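Amidohydrolase (Brucella melitensis biovar Abortus, PDB 4F0L) is a metal-dependent hydrolase of the amidohydrolase family that binds an iron(III) ion and probably acts as a deaminase. Local coordinates at residues H65-Q70 against F128-H133; F97-T102 against Q182-N187; M101-A106 against S144-R149; L164-A169 against G212-S217. All coordinates share one frame; numbering follows the deposited sequence. Where two conformers were deposited one is given.

How the contacts relate
Following the chain, strand 56-66 ends in 65-70, and contact 1 closes the loop to 128-133 at the end of strand 122-129. Helices 88-100 and 103-119 lie between. Contacts 2 and 3 both start from this excursion and share M101 and T102. Contact 2 reaches on to 182-187, contact 3 to the start of helix 145-157, and both cross contact 1. Contact 4 opens after contacts 1 and 3 have closed. It joins strands 160-167 and 210-215 and crosses contact 2. Contacts 1 and 4 belong to one sheet, linked where H129 O meets V166 N. Contact 2 ties helix 88-100 to the loop 182-187, and contact 3 joins two helices outside the sheet.

Contact 1: H65-Q70 against F128-H133. With FE (Fe (III) ion), chain E.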
# COMPACT_ATOMS: atom_id res chain seq x y z
N HIS B 65 -12.86 13.07 -3.38
CA HIS B 65 -12.90 12.95 -4.86
C HIS B 65 -13.05 11.50 -5.23
O HIS B 65 -12.17 10.68 -4.95
CB HIS B 65 -11.62 13.47 -5.48
CG HIS B 65 -11.63 13.56 -6.98
ND1 HIS B 65 -12.29 14.55 -7.64
CD2 HIS B 65 -11.00 12.80 -7.94
CE1 HIS B 65 -12.12 14.37 -8.97
NE2 HIS B 65 -11.31 13.33 -9.15
N SER B 66 -14.19 11.22 -5.84
CA SER B 66 -14.63 9.89 -6.22
C SER B 66 -15.39 9.94 -7.54
O SER B 66 -16.17 10.85 -7.79
CB SER B 66 -15.52 9.31 -5.13
OG SER B 66 -16.28 8.21 -5.58
N HIS B 67 -15.12 8.96 -8.40
CA HIS B 67 -16.00 8.61 -9.51
C HIS B 67 -16.52 7.25 -9.27
O HIS B 67 -15.86 6.25 -9.57
CB HIS B 67 -15.24 8.64 -10.84
CG HIS B 67 -14.33 9.82 -10.97
ND1 HIS B 67 -14.78 11.08 -10.92
CD2 HIS B 67 -12.96 9.89 -11.12
CE1 HIS B 67 -13.72 11.92 -11.06
NE2 HIS B 67 -12.62 11.18 -11.17
N ALA B 68 -17.75 7.19 -8.76
CA ALA B 68 -18.28 5.95 -8.18
C ALA B 68 -18.26 4.80 -9.18
O ALA B 68 -17.90 3.69 -8.82
CB ALA B 68 -19.68 6.14 -7.62
N PHE B 69 -18.61 5.05 -10.44
CA PHE B 69 -18.71 3.97 -11.43
C PHE B 69 -17.39 3.24 -11.68
O PHE B 69 -17.40 2.08 -12.03
CB PHE B 69 -19.32 4.46 -12.76
CG PHE B 69 -18.40 5.30 -13.60
CD1 PHE B 69 -17.56 4.72 -14.52
CD2 PHE B 69 -18.39 6.70 -13.46
CE1 PHE B 69 -16.72 5.52 -15.30
CE2 PHE B 69 -17.56 7.49 -14.23
CZ PHE B 69 -16.71 6.89 -15.15
N GLN B 70 -16.27 3.94 -11.48
CA GLN B 70 -14.97 3.37 -11.72
C GLN B 70 -14.64 2.27 -10.72
O GLN B 70 -13.76 1.42 -10.99
CB GLN B 70 -13.87 4.46 -11.77
CG GLN B 70 -14.06 5.39 -12.97
CD GLN B 70 -13.04 6.50 -13.06
OE1 GLN B 70 -12.05 6.50 -12.36
NE2 GLN B 70 -13.24 7.43 -13.98
N PHE B 128 -17.61 13.39 -7.63
CA PHE B 128 -17.27 14.24 -8.76
C PHE B 128 -17.92 13.51 -9.93
O PHE B 128 -17.32 12.60 -10.56
CB PHE B 128 -15.73 14.28 -8.84
CG PHE B 128 -15.16 15.29 -9.81
CD1 PHE B 128 -15.09 15.00 -11.17
CD2 PHE B 128 -14.58 16.44 -9.36
CE1 PHE B 128 -14.49 15.90 -12.07
CE2 PHE B 128 -13.99 17.33 -10.24
CZ PHE B 128 -13.94 17.06 -11.60
N HIS B 129 -19.15 13.92 -10.21
CA HIS B 129 -20.10 13.10 -10.92
C HIS B 129 -20.31 13.54 -12.35
O HIS B 129 -20.93 14.60 -12.60
CB HIS B 129 -21.44 13.19 -10.19
CG HIS B 129 -22.55 12.48 -10.89
ND1 HIS B 129 -22.49 11.17 -11.14
CD2 HIS B 129 -23.76 12.93 -11.40
CE1 HIS B 129 -23.62 10.78 -11.77
NE2 HIS B 129 -24.40 11.87 -11.93
N TYR B 130 -19.81 12.77 -13.30
CA TYR B 130 -19.96 13.16 -14.71
C TYR B 130 -20.72 12.19 -15.61
O TYR B 130 -20.84 12.43 -16.80
CB TYR B 130 -18.60 13.50 -15.35
CG TYR B 130 -17.52 12.45 -15.35
CD1 TYR B 130 -17.48 11.45 -16.32
CD2 TYR B 130 -16.47 12.52 -14.45
CE1 TYR B 130 -16.46 10.51 -16.34
CE2 TYR B 130 -15.43 11.59 -14.48
CZ TYR B 130 -15.43 10.60 -15.42
OH TYR B 130 -14.40 9.69 -15.44
N LEU B 131 -21.24 11.11 -15.04
CA LEU B 131 -21.95 10.13 -15.80
C LEU B 131 -23.42 10.51 -15.75
O LEU B 131 -24.17 10.07 -14.86
CB LEU B 131 -21.70 8.75 -15.22
CG LEU B 131 -22.36 7.58 -15.92
CD1 LEU B 131 -22.02 7.54 -17.41
CD2 LEU B 131 -21.96 6.29 -15.19
N HIS B 132 -23.84 11.35 -16.71
CA HIS B 132 -25.15 12.01 -16.62
C HIS B 132 -26.25 11.37 -17.42
O HIS B 132 -27.31 11.11 -16.89
CB HIS B 132 -25.04 13.46 -17.07
CG HIS B 132 -24.15 14.31 -16.22
ND1 HIS B 132 -24.33 14.44 -14.88
CD2 HIS B 132 -23.07 15.15 -16.56
CE1 HIS B 132 -23.40 15.30 -14.40
NE2 HIS B 132 -22.63 15.71 -15.41
N HIS B 133 -26.03 11.19 -18.72
CA HIS B 133 -27.12 10.93 -19.65
C HIS B 133 -27.21 9.48 -20.03
O HIS B 133 -26.40 8.66 -19.61
CB HIS B 133 -26.94 11.85 -20.85
CG HIS B 133 -26.82 13.31 -20.47
ND1 HIS B 133 -27.74 13.93 -19.71
CD2 HIS B 133 -25.87 14.27 -20.80
CE1 HIS B 133 -27.37 15.22 -19.55
NE2 HIS B 133 -26.23 15.42 -20.22
FE FE E . -10.70 12.18 -10.89
O HOH W 1 -8.56 12.07 -11.26
O HOH W 2 -10.38 11.03 -12.83
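S66 and F128 sit side by side at the ends of two neighbouring strands. The amide N of F128 donates to S66 O at 2.9 Å, nearly along the C=O axis. The carbonyl of F128 is used as well. H67 ND1 donates to F128 O at 3.0 Å, and the oxygen lies in the plane of the H67 ring. That bond fixes the rotation of the ring and implies a proton on ND1. NE2 of H67 therefore faces the iron, which it binds at 2.2 Å. H65 NE2 binds the same ion at 2.2 Å. Two waters, H241 and D329 complete the site. F128 O is thus a second-shell acceptor, and it may make H67 a slightly stronger ligand.

S66 OG turns to the other side of the strand and bonds E127 and N331. H65 CG is anti to the backbone N (chi1 -172°). This brings CE1 over one face of the F128 ring, 3.2 Å from F128 CD2, in an offset edge-to-face pair. Y130 CE2 lies over one face of H67, 3.7 Å from H67 ND1. F69 turns its edge to the face of Y130, with the planes at 84°. F69 also rests on L131, whose CD2 is 4.0 Å from F69 CD2. Q70 NE2 comes to 2.9 Å from Y130 OH.

All the touching residues are buried, and five of them form an aromatic cluster. H65 and H67 make up the His-X-His metal motif at the end of the first strand of the amidohydrolase TIM barrel.

Contact 2: F97-T102 against Q182-N187; sequences FALTMT and QRRFIN
The guanidinium of R184 takes its partners at the edge. M101 O lies in the guanidinium plane; A98 O is also at the edge but tilted from the plane. The guanidinium of R183 is met on a face, where L99 CD2 stands over its centre, 3.9 Å from R183 CZ. The ring of F185 receives A98 CB at its edge, 4.0 Å from F185 CZ.

R184 carries the contact. It grips M101 O end-on with two nitrogens, NH1 at 2.9 Å and NH2 at 3.0 Å. The NH2 bond runs nearly along the C=O axis. The NH1 bond falls on a lone pair in the carbonyl plane. NH1 also donates to A98 O at 2.8 Å, but less straight, with an angle of 135° at the hydrogen and the donor above the carbonyl plane. The R184 chain is bent at chi3 (71°), which swings the guanidinium across the two carbonyls.

R184 thus binds two carbonyls around the last turn of helix 88-100, A98 O in the helix and M101 O in the loop after it. The positive group lies near the C-terminal end of the helix, where the dipole would probably suit its charge. The loop 182-187 is thereby tied to the helix beside the barrel. R184 NE is held by H133 O, so the loop after strand 122-129 takes part in the same grip.

R183 is extended from CG to NE and crosses L99 at about a right angle. Two of its nitrogens bond elsewhere, NE to C135 O and NH1 to E180 O. F185 also packs edge-to-face with Y130.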
# COMPACT_ATOMS: atom_id res chain seq x y z
N PHE B 97 -17.25 0.63 -19.26
CA PHE B 97 -18.16 0.87 -18.12
C PHE B 97 -19.00 2.15 -18.31
O PHE B 97 -20.21 2.12 -18.15
CB PHE B 97 -17.41 0.95 -16.78
CG PHE B 97 -17.09 -0.39 -16.19
CD1 PHE B 97 -16.12 -1.20 -16.78
CD2 PHE B 97 -17.78 -0.87 -15.08
CE1 PHE B 97 -15.83 -2.46 -16.25
CE2 PHE B 97 -17.50 -2.11 -14.55
CZ PHE B 97 -16.52 -2.91 -15.13
N ALA B 98 -18.33 3.27 -18.61
CA ALA B 98 -18.98 4.58 -18.69
C ALA B 98 -20.12 4.57 -19.73
O ALA B 98 -21.17 5.12 -19.48
CB ALA B 98 -17.97 5.70 -18.98
N LEU B 99 -19.91 3.88 -20.86
CA LEU B 99 -20.86 3.97 -21.97
C LEU B 99 -22.01 2.98 -21.86
O LEU B 99 -22.98 3.14 -22.58
CB LEU B 99 -20.15 3.83 -23.32
CG LEU B 99 -19.19 4.97 -23.70
CD1 LEU B 99 -18.41 4.64 -24.96
CD2 LEU B 99 -19.94 6.29 -23.87
N THR B 100 -21.94 1.98 -20.97
CA THR B 100 -23.00 0.96 -20.87
C THR B 100 -23.73 0.93 -19.53
O THR B 100 -24.79 0.32 -19.42
CB THR B 100 -22.45 -0.46 -21.12
OG1 THR B 100 -21.40 -0.73 -20.17
CG2 THR B 100 -21.96 -0.59 -22.54
N MET B 101 -23.20 1.60 -18.51
CA MET B 101 -23.81 1.48 -17.19
C MET B 101 -25.22 2.10 -17.15
O MET B 101 -25.43 3.21 -17.60
CB MET B 101 -22.92 2.11 -16.13
CG MET B 101 -23.28 1.64 -14.72
SD MET B 101 -22.12 2.11 -13.44
CE MET B 101 -20.79 1.03 -13.93
N THR B 102 -26.17 1.35 -16.61
CA THR B 102 -27.53 1.81 -16.41
C THR B 102 -27.68 2.48 -15.03
O THR B 102 -26.80 2.34 -14.16
CB THR B 102 -28.48 0.63 -16.42
OG1 THR B 102 -28.23 -0.16 -15.25
CG2 THR B 102 -28.30 -0.23 -17.70
N GLN B 182 -17.59 10.89 -25.37
CA GLN B 182 -17.95 11.72 -24.20
C GLN B 182 -19.43 12.05 -24.08
O GLN B 182 -19.84 12.81 -23.18
CB GLN B 182 -17.15 13.02 -24.22
CG GLN B 182 -15.80 12.81 -23.59
CD GLN B 182 -14.72 12.64 -24.61
OE1 GLN B 182 -14.22 13.64 -25.15
NE2 GLN B 182 -14.35 11.37 -24.89
N ARG B 183 -20.23 11.49 -24.97
CA ARG B 183 -21.63 11.87 -25.09
C ARG B 183 -22.48 11.79 -23.81
O ARG B 183 -23.42 12.56 -23.67
CB ARG B 183 -22.31 11.03 -26.16
CG ARG B 183 -22.41 9.55 -25.82
CD ARG B 183 -22.97 8.79 -27.01
NE ARG B 183 -22.89 7.34 -26.88
CZ ARG B 183 -21.84 6.61 -27.21
NH1 ARG B 183 -20.71 7.14 -27.69
NH2 ARG B 183 -21.91 5.29 -27.07
N ARG B 184 -22.17 10.89 -22.88
CA ARG B 184 -22.99 10.83 -21.66
C ARG B 184 -22.60 11.89 -20.62
O ARG B 184 -23.26 11.99 -19.59
CB ARG B 184 -22.89 9.45 -21.00
CG ARG B 184 -23.16 8.29 -21.94
CD ARG B 184 -23.24 7.00 -21.17
NE ARG B 184 -24.47 6.89 -20.36
CZ ARG B 184 -24.75 5.87 -19.55
NH1 ARG B 184 -23.92 4.85 -19.42
NH2 ARG B 184 -25.90 5.83 -18.90
N PHE B 185 -21.51 12.63 -20.88
CA PHE B 185 -20.93 13.57 -19.90
C PHE B 185 -21.32 15.00 -20.20
O PHE B 185 -21.17 15.87 -19.35
CB PHE B 185 -19.40 13.52 -19.91
CG PHE B 185 -18.79 12.14 -19.85
CD1 PHE B 185 -19.45 11.08 -19.26
CD2 PHE B 185 -17.53 11.91 -20.40
CE1 PHE B 185 -18.89 9.82 -19.22
CE2 PHE B 185 -16.95 10.65 -20.37
CZ PHE B 185 -17.64 9.61 -19.79
N ILE B 186 -21.80 15.23 -21.42
CA ILE B 186 -21.88 16.56 -22.02
C ILE B 186 -23.08 17.34 -21.52
O ILE B 186 -24.17 16.80 -21.39
CB ILE B 186 -22.00 16.41 -23.58
CG1 ILE B 186 -20.74 15.79 -24.16
CG2 ILE B 186 -22.32 17.73 -24.29
CD1 ILE B 186 -20.85 15.57 -25.66
N ASN B 187 -22.88 18.62 -21.24
CA ASN B 187 -23.98 19.57 -21.09
C ASN B 187 -23.54 20.92 -21.61
O ASN B 187 -22.34 21.20 -21.68
CB ASN B 187 -24.39 19.75 -19.62
CG ASN B 187 -25.13 18.58 -19.08
OD1 ASN B 187 -26.25 18.29 -19.51
ND2 ASN B 187 -24.53 17.90 -18.08

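Contact 3: M101-A106 against S144-R149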
# COMPACT_ATOMS: atom_id res chain seq x y z
N MET B 101 -23.20 1.60 -18.51
CA MET B 101 -23.81 1.48 -17.19
C MET B 101 -25.22 2.10 -17.15
O MET B 101 -25.43 3.21 -17.60
CB MET B 101 -22.92 2.11 -16.13
CG MET B 101 -23.28 1.64 -14.72
SD MET B 101 -22.12 2.11 -13.44
CE MET B 101 -20.79 1.03 -13.93
N THR B 102 -26.17 1.35 -16.61
CA THR B 102 -27.53 1.81 -16.41
C THR B 102 -27.68 2.48 -15.03
O THR B 102 -26.80 2.34 -14.16
CB THR B 102 -28.48 0.63 -16.42
OG1 THR B 102 -28.23 -0.16 -15.25
CG2 THR B 102 -28.30 -0.23 -17.70
N PRO B 103 -28.79 3.22 -14.81
CA PRO B 103 -28.96 3.86 -13.49
C PRO B 103 -29.07 2.85 -12.33
O PRO B 103 -28.52 3.09 -11.26
CB PRO B 103 -30.26 4.66 -13.65
CG PRO B 103 -30.36 4.91 -15.12
CD PRO B 103 -29.83 3.65 -15.76
N GLU B 104 -29.75 1.73 -12.55
CA GLU B 104 -29.86 0.67 -11.56
C GLU B 104 -28.46 0.15 -11.21
O GLU B 104 -28.13 -0.06 -10.03
CB GLU B 104 -30.71 -0.48 -12.13
CG GLU B 104 -32.19 -0.13 -12.34
CD GLU B 104 -32.51 0.65 -13.62
OE1 GLU B 104 -31.64 0.88 -14.50
OE2 GLU B 104 -33.70 1.03 -13.73
N GLN B 105 -27.64 -0.06 -12.23
CA GLN B 105 -26.26 -0.54 -11.99
C GLN B 105 -25.43 0.52 -11.27
O GLN B 105 -24.66 0.20 -10.37
CB GLN B 105 -25.58 -0.95 -13.30
CG GLN B 105 -26.18 -2.20 -13.93
CD GLN B 105 -25.78 -2.37 -15.38
OE1 GLN B 105 -25.26 -1.44 -16.02
NE2 GLN B 105 -26.05 -3.56 -15.91
N ALA B 106 -25.60 1.77 -11.66
CA ALA B 106 -24.85 2.84 -11.05
C ALA B 106 -25.16 2.95 -9.56
O ALA B 106 -24.27 3.21 -8.77
CB ALA B 106 -25.13 4.14 -11.75
N SER B 144 -31.76 14.60 -13.82
CA SER B 144 -30.75 14.30 -12.81
C SER B 144 -30.73 12.83 -12.40
O SER B 144 -30.09 12.48 -11.39
CB SER B 144 -30.91 15.21 -11.58
OG SER B 144 -32.13 14.95 -10.88
N GLU B 145 -31.42 11.97 -13.15
CA GLU B 145 -31.50 10.53 -12.84
C GLU B 145 -30.22 9.94 -12.19
O GLU B 145 -30.29 9.32 -11.13
CB GLU B 145 -31.83 9.73 -14.09
CG GLU B 145 -31.99 8.23 -13.85
CD GLU B 145 -33.13 7.88 -12.92
OE1 GLU B 145 -34.19 8.56 -12.97
OE2 GLU B 145 -32.98 6.93 -12.12
N MET B 146 -29.07 10.12 -12.83
CA MET B 146 -27.85 9.46 -12.36
C MET B 146 -27.36 10.05 -11.04
O MET B 146 -26.89 9.30 -10.18
CB MET B 146 -26.73 9.51 -13.41
CG MET B 146 -26.93 8.50 -14.54
SD MET B 146 -26.74 6.82 -13.94
CE MET B 146 -26.28 5.93 -15.43
N ALA B 147 -27.53 11.37 -10.86
CA ALA B 147 -27.21 12.03 -9.57
C ALA B 147 -28.17 11.55 -8.48
O ALA B 147 -27.75 11.38 -7.31
CB ALA B 147 -27.23 13.57 -9.68
N ASP B 148 -29.44 11.34 -8.84
CA ASP B 148 -30.41 10.80 -7.89
C ASP B 148 -29.99 9.39 -7.40
O ASP B 148 -30.24 9.02 -6.24
CB ASP B 148 -31.81 10.71 -8.50
CG ASP B 148 -32.35 12.06 -8.99
OD1 ASP B 148 -31.76 13.15 -8.78
OD2 ASP B 148 -33.42 12.01 -9.62
N ARG B 149 -29.42 8.60 -8.30
CA ARG B 149 -28.91 7.27 -7.93
C ARG B 149 -27.76 7.34 -6.92
O ARG B 149 -27.69 6.52 -5.97
CB ARG B 149 -28.47 6.49 -9.16
CG ARG B 149 -29.62 6.21 -10.13
CD ARG B 149 -30.67 5.31 -9.51
NE ARG B 149 -31.70 4.96 -10.48
CZ ARG B 149 -32.47 3.87 -10.41
NH1 ARG B 149 -32.35 2.96 -9.45
NH2 ARG B 149 -33.38 3.67 -11.35
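The first turns of helices 103-119 and 145-157 meet here, on the outside of the amidohydrolase barrel. Helix 103-119 opens with a capping box. T102 OG1 accepts from Q105 N at 3.1 Å. In return, T102 N donates to Q105 OE1 at 3.0 Å in an almost straight bond (170°). Q105 NE2 is held by E455 of helix 442-457, so the box is also linked to the C-terminal helix.

The apolar part rests on M146. Its chain is bent at chi2 (-68°), which folds the thioether across the first turn of the other helix. SD lies 3.7 Å from P103 CA and 3.8 Å from A106 CB. CE reaches on to the backbone, near M101 O and T102 C. P103 points at the other helix and also meets E145, whose CG touches the ring at CG.

The charged part centres on R149. It forms a salt bridge to E145 within its own helix, from NE to OE2 at 2.9 Å. Across the contact it makes a longer one to E104, from NH2 to OE2 at 3.6 Å. E107 is a further acidic partner, at NH1. The positive charge would ease the repulsion between the acids around it. E104, E145 and R149 thus make a salt-bridge network between the two helices.

R149 is bent at chi2 (-64°), so its chain lies alongside P103. One face of the guanidinium covers the P103-E104 peptide, and R149 NE lies 3.5 Å from P103 CB.

Contact 4: L164-A169 against G212-S217; sequences LPVFYA and GVAPHS
Strands 160-167 and 210-215 run parallel, with V166 paired to A214 and F167 to P215. Three backbone bonds hold them. A214 N donates to P165 O at 3.0 Å, F167 N to A214 O at 2.8 Å, and H216 N to F167 O at 2.9 Å. The first two donors stand above the carbonyl planes, and the third lies in plane. A214 O also takes a CA-H...O contact from V166 CA.

V166 and A214 share one face of the sheet. V166 CG2 is anti to the carbonyl carbon and meets A214 CB at 3.6 Å. The other branch, CG1, lies at the edge of the H216 ring and touches H216 CB at 3.6 Å. A214 CB also packs against L164 CB. L164 CD2 rests on G212 CA at 3.7 Å, a close fit against the glycine backbone. F167 and P215 are on the other face, which helix 223-229 covers.

Beyond the strand ends, Y168 and H216 lie side by side and point the same way. Both have CG anti to the backbone N (chi1 -164° and -179°). The edge of Y168 meets the face of H216, with CE2 over its centre and the planes 51° apart. H216 ND1 shares a hydrogen bond with S217 OG.

H216 in turn packs edge-to-face with H241, an iron ligand. The parallel barrel strands thus place H216 beside that ligand, in the second shell of the metal. The bond to S217 OG and the edge of Y168 hold the H216 ring in one orientation, so it may steady H241.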
# COMPACT_ATOMS: atom_id res chain seq x y z
N LEU B 164 -21.04 16.82 -6.44
CA LEU B 164 -20.37 17.79 -7.29
C LEU B 164 -20.61 17.42 -8.78
O LEU B 164 -19.76 16.80 -9.43
CB LEU B 164 -18.87 17.78 -6.96
CG LEU B 164 -18.51 18.12 -5.51
CD1 LEU B 164 -17.06 17.71 -5.23
CD2 LEU B 164 -18.74 19.59 -5.14
N PRO B 165 -21.80 17.72 -9.29
CA PRO B 165 -22.08 17.40 -10.69
C PRO B 165 -21.08 18.12 -11.59
O PRO B 165 -20.82 19.31 -11.39
CB PRO B 165 -23.50 17.95 -10.90
CG PRO B 165 -24.11 17.93 -9.53
CD PRO B 165 -22.96 18.37 -8.66
N VAL B 166 -20.57 17.40 -12.57
CA VAL B 166 -19.50 17.87 -13.43
C VAL B 166 -20.02 18.56 -14.73
O VAL B 166 -20.95 18.07 -15.44
CB VAL B 166 -18.60 16.69 -13.82
CG1 VAL B 166 -17.52 17.11 -14.84
CG2 VAL B 166 -17.94 16.10 -12.57
N PHE B 167 -19.43 19.71 -15.00
CA PHE B 167 -19.67 20.40 -16.24
C PHE B 167 -18.58 20.01 -17.20
O PHE B 167 -17.39 20.19 -16.90
CB PHE B 167 -19.70 21.93 -16.09
CG PHE B 167 -19.95 22.62 -17.40
CD1 PHE B 167 -21.23 22.70 -17.92
CD2 PHE B 167 -18.88 23.03 -18.18
CE1 PHE B 167 -21.46 23.26 -19.16
CE2 PHE B 167 -19.09 23.58 -19.42
CZ PHE B 167 -20.39 23.70 -19.92
N TYR B 168 -18.98 19.51 -18.37
CA TYR B 168 -18.07 18.99 -19.40
C TYR B 168 -18.67 19.27 -20.77
O TYR B 168 -19.80 18.88 -21.05
CB TYR B 168 -17.96 17.48 -19.22
CG TYR B 168 -16.81 16.76 -19.90
CD1 TYR B 168 -16.61 16.82 -21.28
CD2 TYR B 168 -15.96 15.96 -19.17
CE1 TYR B 168 -15.57 16.14 -21.89
CE2 TYR B 168 -14.92 15.29 -19.77
CZ TYR B 168 -14.74 15.39 -21.11
OH TYR B 168 -13.70 14.69 -21.66
N ALA B 169 -17.93 19.96 -21.64
CA ALA B 169 -18.46 20.33 -22.96
C ALA B 169 -17.48 20.17 -24.14
O ALA B 169 -17.91 20.29 -25.27
CB ALA B 169 -18.97 21.76 -22.91
N GLY B 212 -22.28 21.24 -4.73
CA GLY B 212 -21.39 22.18 -5.39
C GLY B 212 -21.37 21.93 -6.90
O GLY B 212 -22.29 21.30 -7.43
N VAL B 213 -20.34 22.41 -7.58
CA VAL B 213 -20.17 22.20 -9.03
C VAL B 213 -18.74 21.79 -9.35
O VAL B 213 -17.81 22.09 -8.59
CB VAL B 213 -20.53 23.46 -9.85
CG1 VAL B 213 -21.97 23.94 -9.52
CG2 VAL B 213 -19.51 24.55 -9.60
N ALA B 214 -18.58 21.05 -10.45
CA ALA B 214 -17.30 20.47 -10.82
C ALA B 214 -17.05 20.69 -12.31
O ALA B 214 -17.30 19.80 -13.11
CB ALA B 214 -17.24 18.98 -10.48
N PRO B 215 -16.54 21.88 -12.69
CA PRO B 215 -15.98 21.96 -14.03
C PRO B 215 -14.93 20.89 -14.21
O PRO B 215 -14.03 20.74 -13.37
CB PRO B 215 -15.36 23.37 -14.08
CG PRO B 215 -15.30 23.84 -12.66
CD PRO B 215 -16.40 23.13 -11.93
N HIS B 216 -15.03 20.10 -15.26
CA HIS B 216 -14.19 18.89 -15.34
C HIS B 216 -12.71 19.18 -15.28
O HIS B 216 -11.98 18.62 -14.47
CB HIS B 216 -14.49 18.11 -16.59
CG HIS B 216 -13.69 16.85 -16.70
ND1 HIS B 216 -12.52 16.79 -17.37
CD2 HIS B 216 -13.90 15.60 -16.14
CE1 HIS B 216 -12.01 15.54 -17.27
NE2 HIS B 216 -12.85 14.82 -16.52
N SER B 217 -12.28 20.08 -16.15
CA SER B 217 -10.85 20.41 -16.33
C SER B 217 -10.78 21.58 -17.27
O SER B 217 -11.79 21.94 -17.91
CB SER B 217 -10.10 19.24 -16.96
OG SER B 217 -10.58 19.04 -18.27